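Local coordinates for GH3 beta-N-acetylglucosaminidase (Paenibacillaceae, PDB 6K5J), which hydrolyses beta-linked N-acetylglucosamine from glycosides, probably releasing it from the non-reducing ends of chitin-derived oligosaccharides, at residues I140-G145 with R210-P215; H187-E192 with P199-A204; V392-V397 with E426-V431. One frame throughout, in Å; residues are numbered along the deposited sequence.

Overall arrangement
Interactions 1 and 2 lie in the family 3 N-terminal domain, which belongs to the TIM-barrel clan, and they are neighbours: their centres are 9 Å apart, and Asn-142 and Asn-143 of interaction 1 reach Asp-189 of interaction 2. Interaction 1 is buried and apolar across its interface. Interaction 2, only partly buried, ties two stretches of one loop together through a carboxylate, an imidazole and waters, and its His-187 approaches the bound N-acetylglucosamine. Interaction 3 stands apart, its centre about 31 Å from that of interaction 1, where a beta-alpha-beta unit closes the edge of another sheet; there backbone hydrogen bonds do the joining and side chains pack on both faces.

Interaction 1 (I140-G145 with R210-P215); sequences INNNPG and RLELAP
Ile-140 drives its CD1 methyl into the bend at Leu-211, and this apolar packing is the centre of the contact. It belongs to the TIM-barrel-type N-terminal domain: residues 140-145 come from the long loop after strand 132-133, while 210-215 span the junction between helix 205-210 and helix 213-222. With CG1 beside its backbone N (chi1 -60°) and CD1 extended beyond it, the isoleucine places its terminal methyl 3.2 Å from Leu-211 O, a close approach to a carbonyl that also accepts the N-H of Ala-214. The same methyl rests 3.7 Å from Pro-215 CD, and the pyrrolidine ring gives it a rigid apolar wall. Val-161 and Ala-158 of helix 158-174 also touch Ile-140.

Leu-211 answers with both branches. Its CD1 meets Ile-140 CG2 at 4.1 Å, whereas Leu-211 CD2 lies against the neighbouring amide, 3.9 Å from Asn-142 CG. A branched leucine suits a place where it must touch hydrocarbon with one arm and a flat polar group with the other. An alanine here would probably open a gap beside Ile-140 CG2 and leave the Asn-142 amide without the methyl that packs against it.

Asn-142 carries its CG in the crowded position between backbone N and carbonyl carbon (chi1 64°). Its polar work lies elsewhere: ND2 donates to Thr-534 O near the C terminus and to Asp-189 OD1, an arrangement that fixes the flip of the amide. Close by, the buried carboxylate of Glu-212 forms a salt bridge to Arg-207. The loop itself is folded tightly at this point, Asn-141 centring an inverse gamma turn in which Asn-142 N donates to Ile-140 O over 2.9 Å.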
# COMPACT_ATOMS: atom_id res chain seq x y z
N ILE A 140 -9.30 -6.19 5.61
CA ILE A 140 -10.34 -6.94 4.89
C ILE A 140 -11.37 -5.92 4.44
O ILE A 140 -12.12 -5.37 5.26
CB ILE A 140 -10.97 -8.03 5.77
CG1 ILE A 140 -9.92 -9.04 6.24
CG2 ILE A 140 -12.08 -8.77 5.00
CD1 ILE A 140 -10.33 -9.81 7.51
N ASN A 141 -11.41 -5.64 3.14
CA ASN A 141 -12.25 -4.56 2.60
C ASN A 141 -13.67 -5.08 2.38
O ASN A 141 -14.11 -5.36 1.27
CB ASN A 141 -11.66 -4.00 1.32
CG ASN A 141 -12.12 -2.59 1.03
OD1 ASN A 141 -11.51 -1.62 1.48
ND2 ASN A 141 -13.21 -2.46 0.27
N ASN A 142 -14.38 -5.24 3.50
CA ASN A 142 -15.78 -5.67 3.50
C ASN A 142 -16.75 -4.51 3.34
O ASN A 142 -17.96 -4.73 3.31
CB ASN A 142 -16.10 -6.41 4.79
CG ASN A 142 -15.98 -5.51 5.99
OD1 ASN A 142 -14.90 -5.00 6.27
ND2 ASN A 142 -17.09 -5.26 6.67
N ASN A 143 -16.24 -3.29 3.27
CA ASN A 143 -17.05 -2.09 3.05
C ASN A 143 -16.68 -1.47 1.72
O ASN A 143 -15.58 -0.90 1.59
CB ASN A 143 -16.84 -1.08 4.18
CG ASN A 143 -17.63 0.20 3.98
OD1 ASN A 143 -18.46 0.30 3.07
ND2 ASN A 143 -17.39 1.17 4.84
N PRO A 144 -17.55 -1.51 0.70
CA PRO A 144 -17.15 -0.97 -0.62
C PRO A 144 -16.91 0.53 -0.60
O PRO A 144 -16.17 1.03 -1.46
CB PRO A 144 -18.33 -1.35 -1.53
CG PRO A 144 -19.51 -1.53 -0.60
CD PRO A 144 -18.93 -2.03 0.71
N GLY A 145 -17.47 1.25 0.38
CA GLY A 145 -17.22 2.67 0.59
C GLY A 145 -15.89 3.02 1.23
O GLY A 145 -15.60 4.21 1.36
N ARG A 210 -13.93 -12.95 14.29
CA ARG A 210 -14.12 -13.79 13.11
C ARG A 210 -13.69 -13.11 11.82
O ARG A 210 -13.47 -13.80 10.82
CB ARG A 210 -15.58 -14.22 12.99
CG ARG A 210 -16.51 -13.14 12.50
CD ARG A 210 -17.91 -13.70 12.27
NE ARG A 210 -18.91 -12.70 12.61
CZ ARG A 210 -19.36 -11.78 11.76
NH1 ARG A 210 -18.90 -11.74 10.51
NH2 ARG A 210 -20.26 -10.90 12.17
N LEU A 211 -13.57 -11.79 11.82
CA LEU A 211 -13.22 -11.09 10.59
C LEU A 211 -11.88 -10.36 10.75
O LEU A 211 -10.83 -10.92 10.42
CB LEU A 211 -14.34 -10.13 10.18
CG LEU A 211 -14.19 -9.63 8.74
CD1 LEU A 211 -14.32 -10.79 7.76
CD2 LEU A 211 -15.19 -8.53 8.41
N GLU A 212 -11.93 -9.14 11.30
CA GLU A 212 -10.76 -8.25 11.37
C GLU A 212 -9.50 -8.96 11.87
O GLU A 212 -8.44 -8.89 11.23
CB GLU A 212 -11.08 -7.06 12.28
CG GLU A 212 -11.77 -5.86 11.60
CD GLU A 212 -13.25 -6.09 11.28
OE1 GLU A 212 -13.82 -7.11 11.72
OE2 GLU A 212 -13.85 -5.23 10.60
N LEU A 213 -9.59 -9.63 13.01
CA LEU A 213 -8.40 -10.18 13.67
C LEU A 213 -7.85 -11.44 12.99
O LEU A 213 -6.67 -11.76 13.18
CB LEU A 213 -8.71 -10.49 15.14
CG LEU A 213 -8.92 -9.25 16.02
CD1 LEU A 213 -9.50 -9.63 17.38
CD2 LEU A 213 -7.62 -8.48 16.19
N ALA A 214 -8.68 -12.16 12.23
CA ALA A 214 -8.30 -13.50 11.77
C ALA A 214 -7.02 -13.52 10.94
O ALA A 214 -6.15 -14.37 11.22
CB ALA A 214 -9.48 -14.13 11.01
N PRO A 215 -6.83 -12.66 9.93
CA PRO A 215 -5.56 -12.75 9.18
C PRO A 215 -4.35 -12.33 10.00
O PRO A 215 -3.27 -12.90 9.80
CB PRO A 215 -5.80 -11.81 7.98
CG PRO A 215 -6.87 -10.90 8.41
CD PRO A 215 -7.75 -11.68 9.35

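Interaction 2 (H187-E192 with P199-A204)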
# COMPACT_ATOMS: atom_id res chain seq x y z
N HIS A 187 -8.40 -2.22 9.36
CA HIS A 187 -8.91 -0.96 8.84
C HIS A 187 -9.93 -1.14 7.72
O HIS A 187 -10.39 -0.15 7.16
CB HIS A 187 -7.71 -0.11 8.34
CG HIS A 187 -7.89 1.38 8.45
ND1 HIS A 187 -9.01 2.04 7.98
CD2 HIS A 187 -7.06 2.34 8.92
CE1 HIS A 187 -8.87 3.34 8.18
NE2 HIS A 187 -7.70 3.55 8.75
N GLY A 188 -10.30 -2.39 7.39
CA GLY A 188 -11.06 -2.64 6.18
C GLY A 188 -12.52 -2.21 6.23
O GLY A 188 -13.13 -1.99 5.18
N ASP A 189 -13.09 -2.09 7.42
CA ASP A 189 -14.51 -1.76 7.58
C ASP A 189 -14.79 -0.26 7.57
O ASP A 189 -15.94 0.14 7.39
CB ASP A 189 -15.04 -2.41 8.88
CG ASP A 189 -16.54 -2.21 9.10
OD1 ASP A 189 -17.34 -2.95 8.50
OD2 ASP A 189 -16.92 -1.33 9.91
N THR A 190 -13.76 0.58 7.70
CA THR A 190 -13.97 2.00 7.97
C THR A 190 -14.58 2.70 6.78
O THR A 190 -14.13 2.54 5.64
CB THR A 190 -12.65 2.69 8.34
OG1 THR A 190 -11.70 2.54 7.26
CG2 THR A 190 -12.07 2.13 9.63
N GLY A 191 -15.61 3.52 7.04
CA GLY A 191 -16.07 4.47 6.06
C GLY A 191 -15.34 5.78 6.05
O GLY A 191 -15.59 6.64 5.20
N GLU A 192 -14.41 5.98 6.99
CA GLU A 192 -13.64 7.20 7.09
C GLU A 192 -12.15 6.89 7.02
O GLU A 192 -11.71 5.77 7.31
CB GLU A 192 -13.95 7.94 8.39
CG GLU A 192 -15.37 8.50 8.42
CD GLU A 192 -15.56 9.44 9.58
OE1 GLU A 192 -15.77 8.94 10.71
OE2 GLU A 192 -15.46 10.67 9.37
N PRO A 199 -11.55 7.48 12.57
CA PRO A 199 -12.64 6.56 12.25
C PRO A 199 -12.95 5.64 13.42
O PRO A 199 -12.14 5.42 14.32
CB PRO A 199 -12.10 5.77 11.05
CG PRO A 199 -10.82 6.49 10.62
CD PRO A 199 -10.31 7.12 11.88
N THR A 200 -14.16 5.08 13.37
CA THR A 200 -14.63 4.10 14.35
C THR A 200 -15.05 2.83 13.63
O THR A 200 -15.71 2.89 12.59
CB THR A 200 -15.82 4.64 15.16
OG1 THR A 200 -15.42 5.82 15.86
CG2 THR A 200 -16.32 3.59 16.16
N VAL A 201 -14.64 1.69 14.18
CA VAL A 201 -15.19 0.38 13.82
C VAL A 201 -15.99 -0.07 15.03
O VAL A 201 -15.40 -0.48 16.04
CB VAL A 201 -14.08 -0.62 13.46
CG1 VAL A 201 -14.66 -2.00 13.18
CG2 VAL A 201 -13.29 -0.11 12.25
N PRO A 202 -17.32 0.04 15.01
CA PRO A 202 -18.11 -0.11 16.24
C PRO A 202 -18.49 -1.53 16.61
O PRO A 202 -19.14 -1.73 17.65
CB PRO A 202 -19.36 0.72 15.91
CG PRO A 202 -19.55 0.53 14.44
CD PRO A 202 -18.15 0.40 13.84
N HIS A 203 -18.10 -2.52 15.82
CA HIS A 203 -18.68 -3.85 15.92
C HIS A 203 -18.27 -4.57 17.20
O HIS A 203 -17.25 -4.27 17.82
CB HIS A 203 -18.28 -4.68 14.71
CG HIS A 203 -18.58 -3.99 13.42
ND1 HIS A 203 -19.86 -3.71 13.01
CD2 HIS A 203 -17.76 -3.48 12.47
CE1 HIS A 203 -19.82 -3.08 11.85
NE2 HIS A 203 -18.56 -2.93 11.50
N ALA A 204 -19.09 -5.55 17.57
CA ALA A 204 -18.87 -6.36 18.76
C ALA A 204 -17.65 -7.26 18.58
O ALA A 204 -17.20 -7.55 17.46
CB ALA A 204 -20.10 -7.21 19.07
O HOH W 1 -16.78 1.61 10.38
O HOH W 2 -15.99 6.59 11.65
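Asp-189 OD2 takes the N-H of His-203 NE2 over 2.8 Å and lies 3.0 Å from a water that also reaches Thr-200 O. Both segments belong to the long loop that follows strand 178-184 of the TIM-barrel-type domain, and the His-carboxylate bond ties its start to its end, just ahead of helix 205-210. Asp-189 stands in a type I beta turn running from His-187 to Thr-190, with CG anti to the backbone N (chi1 -177°), which carries the carboxylate out toward His-203. The two side chains meet tip to tip, carboxylate and ring planes turned 78° apart. OD2 lies near the plane of the ring, and NE2 meets it from above the carboxylate plane, 51° out of it. The other oxygen, OD1, forms a salt bridge with Arg-207.

Beyond this polar pair the contact turns apolar. Threonine suits position 190 because it splits its roles: OG1 receives the N-H of His-187 ND1 in the plane of that ring, and CG2 faces the opposite segment, 3.7 Å from Val-201 CG2 and 3.9 Å from Pro-199 CB. His-187 is thus held at ND1 within the turn and at NE2 by Ser-194, and its side chain comes to about 4 Å (nearest atoms) from the bound N-acetylglucosamine; in family 3 relatives such as NagZ this loop carries catalytic residues.

At the solvent-facing end a second water joins the carboxylate of Glu-192 to the backbone N of Thr-200, 2.9 Å from the latter. Nearby, the ring of Pro-199 lies against the backbone of Glu-192, its CG 3.5 Å from Glu-192 O.

Interaction 3 (V392-V397 with E426-V431); sequences VVWPEV and EQTIGV
Trp-394 makes the central rungs of a parallel beta ladder: its N donates to Gln-427 O over 2.8 Å, nearly straight at 172°, and its O accepts from Ile-429 N. Gln-427 N to Val-392 O and Glu-396 N to Ile-429 O extend the ladder on either side. The last rung, Val-431 N to Glu-396 O, is longer at 3.2 Å, where the strands are ending. Strands 390-396 and 424-430 belong to one beta-alpha-beta unit, and the second lies at the sheet's edge. Pro-395, with no N-H to give, fits because its N takes no part in this ladder.

On the face beneath helix 413-419, Glu-426 has CG anti to the backbone N (chi1 -172°) and, its chain extended, lies side by side with Trp-394, its OE2 3.8 Å from Trp-394 CB. Its carboxylate accepts from Gly-414 N at that helix's start and bonds to Thr-412. Thr-428 OG1 stands at the indole edge, and its CG2 packs 3.6 Å from Glu-396 CD; that glutamate, near the strand end, crosses the threonine at about a right angle and pairs with Arg-398. On the opposite face Val-393 CG1 meets Ile-429 CD1 at 3.6 Å, near helix 435-447. At the ladder's end, Val-397 and Val-431 touch through their CG2 methyls.

Register therefore rests on backbone bonds that depend little on residue type, while the side chains fit each face to its helix.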
# COMPACT_ATOMS: atom_id res chain seq x y z
N VAL A 392 -10.27 4.78 -26.61
CA VAL A 392 -9.95 4.45 -25.22
C VAL A 392 -9.89 5.74 -24.42
O VAL A 392 -9.15 6.67 -24.77
CB VAL A 392 -8.62 3.68 -25.11
CG1 VAL A 392 -8.28 3.41 -23.63
CG2 VAL A 392 -8.69 2.37 -25.91
N VAL A 393 -10.67 5.79 -23.34
CA VAL A 393 -10.67 6.93 -22.42
C VAL A 393 -9.80 6.55 -21.23
O VAL A 393 -10.12 5.61 -20.49
CB VAL A 393 -12.09 7.30 -22.00
CG1 VAL A 393 -12.08 8.59 -21.18
CG2 VAL A 393 -12.98 7.48 -23.23
N TRP A 394 -8.69 7.26 -21.04
CA TRP A 394 -7.67 6.86 -20.08
C TRP A 394 -7.59 7.89 -18.97
O TRP A 394 -7.31 9.07 -19.25
CB TRP A 394 -6.31 6.69 -20.76
CG TRP A 394 -5.23 6.28 -19.80
CD1 TRP A 394 -4.26 7.09 -19.27
CD2 TRP A 394 -5.01 4.98 -19.25
NE1 TRP A 394 -3.46 6.37 -18.41
CE2 TRP A 394 -3.90 5.07 -18.38
CE3 TRP A 394 -5.66 3.74 -19.40
CZ2 TRP A 394 -3.41 3.97 -17.67
CZ3 TRP A 394 -5.16 2.65 -18.69
CH2 TRP A 394 -4.05 2.78 -17.83
N PRO A 395 -7.80 7.51 -17.71
CA PRO A 395 -7.77 8.48 -16.62
C PRO A 395 -6.38 8.64 -16.03
O PRO A 395 -5.59 7.71 -15.97
CB PRO A 395 -8.73 7.84 -15.60
CG PRO A 395 -8.44 6.35 -15.75
CD PRO A 395 -8.10 6.14 -17.24
N GLU A 396 -6.09 9.86 -15.58
CA GLU A 396 -4.82 10.12 -14.92
C GLU A 396 -5.07 10.93 -13.66
O GLU A 396 -5.90 11.84 -13.65
CB GLU A 396 -3.82 10.86 -15.85
CG GLU A 396 -4.23 12.27 -16.22
CD GLU A 396 -3.12 13.07 -16.91
OE1 GLU A 396 -2.04 12.50 -17.22
OE2 GLU A 396 -3.34 14.28 -17.15
N VAL A 397 -4.38 10.55 -12.58
CA VAL A 397 -4.44 11.30 -11.34
C VAL A 397 -3.65 12.59 -11.51
O VAL A 397 -2.50 12.58 -11.96
CB VAL A 397 -3.90 10.46 -10.17
CG1 VAL A 397 -3.81 11.30 -8.90
CG2 VAL A 397 -4.79 9.24 -9.94
N GLU A 426 -6.46 6.97 -28.12
CA GLU A 426 -6.45 7.03 -26.65
C GLU A 426 -6.44 8.48 -26.17
O GLU A 426 -5.48 9.22 -26.42
CB GLU A 426 -5.26 6.29 -26.05
CG GLU A 426 -5.35 6.20 -24.53
CD GLU A 426 -4.43 5.14 -23.95
OE1 GLU A 426 -3.20 5.24 -24.16
OE2 GLU A 426 -4.94 4.21 -23.29
N GLN A 427 -7.49 8.86 -25.46
CA GLN A 427 -7.66 10.20 -24.92
C GLN A 427 -7.47 10.16 -23.41
O GLN A 427 -8.19 9.43 -22.71
CB GLN A 427 -9.05 10.74 -25.26
CG GLN A 427 -9.25 11.01 -26.75
CD GLN A 427 -8.40 12.17 -27.24
OE1 GLN A 427 -8.24 13.17 -26.54
NE2 GLN A 427 -7.84 12.04 -28.44
N THR A 428 -6.51 10.93 -22.91
CA THR A 428 -6.26 11.00 -21.47
C THR A 428 -7.09 12.11 -20.86
O THR A 428 -7.07 13.25 -21.34
CB THR A 428 -4.79 11.23 -21.18
OG1 THR A 428 -4.03 10.14 -21.70
CG2 THR A 428 -4.55 11.34 -19.67
N ILE A 429 -7.83 11.78 -19.80
CA ILE A 429 -8.65 12.75 -19.09
C ILE A 429 -8.34 12.64 -17.60
O ILE A 429 -7.73 11.67 -17.14
CB ILE A 429 -10.15 12.55 -19.35
CG1 ILE A 429 -10.64 11.24 -18.72
CG2 ILE A 429 -10.44 12.59 -20.86
CD1 ILE A 429 -12.16 11.10 -18.67
N GLY A 430 -8.73 13.67 -16.86
CA GLY A 430 -8.52 13.64 -15.43
C GLY A 430 -9.50 12.71 -14.73
O GLY A 430 -10.61 12.46 -15.21
N VAL A 431 -9.05 12.17 -13.60
CA VAL A 431 -9.94 11.35 -12.77
C VAL A 431 -11.17 12.15 -12.38
O VAL A 431 -12.27 11.60 -12.24
CB VAL A 431 -9.16 10.82 -11.55
CG1 VAL A 431 -10.10 10.28 -10.49
CG2 VAL A 431 -8.19 9.75 -12.00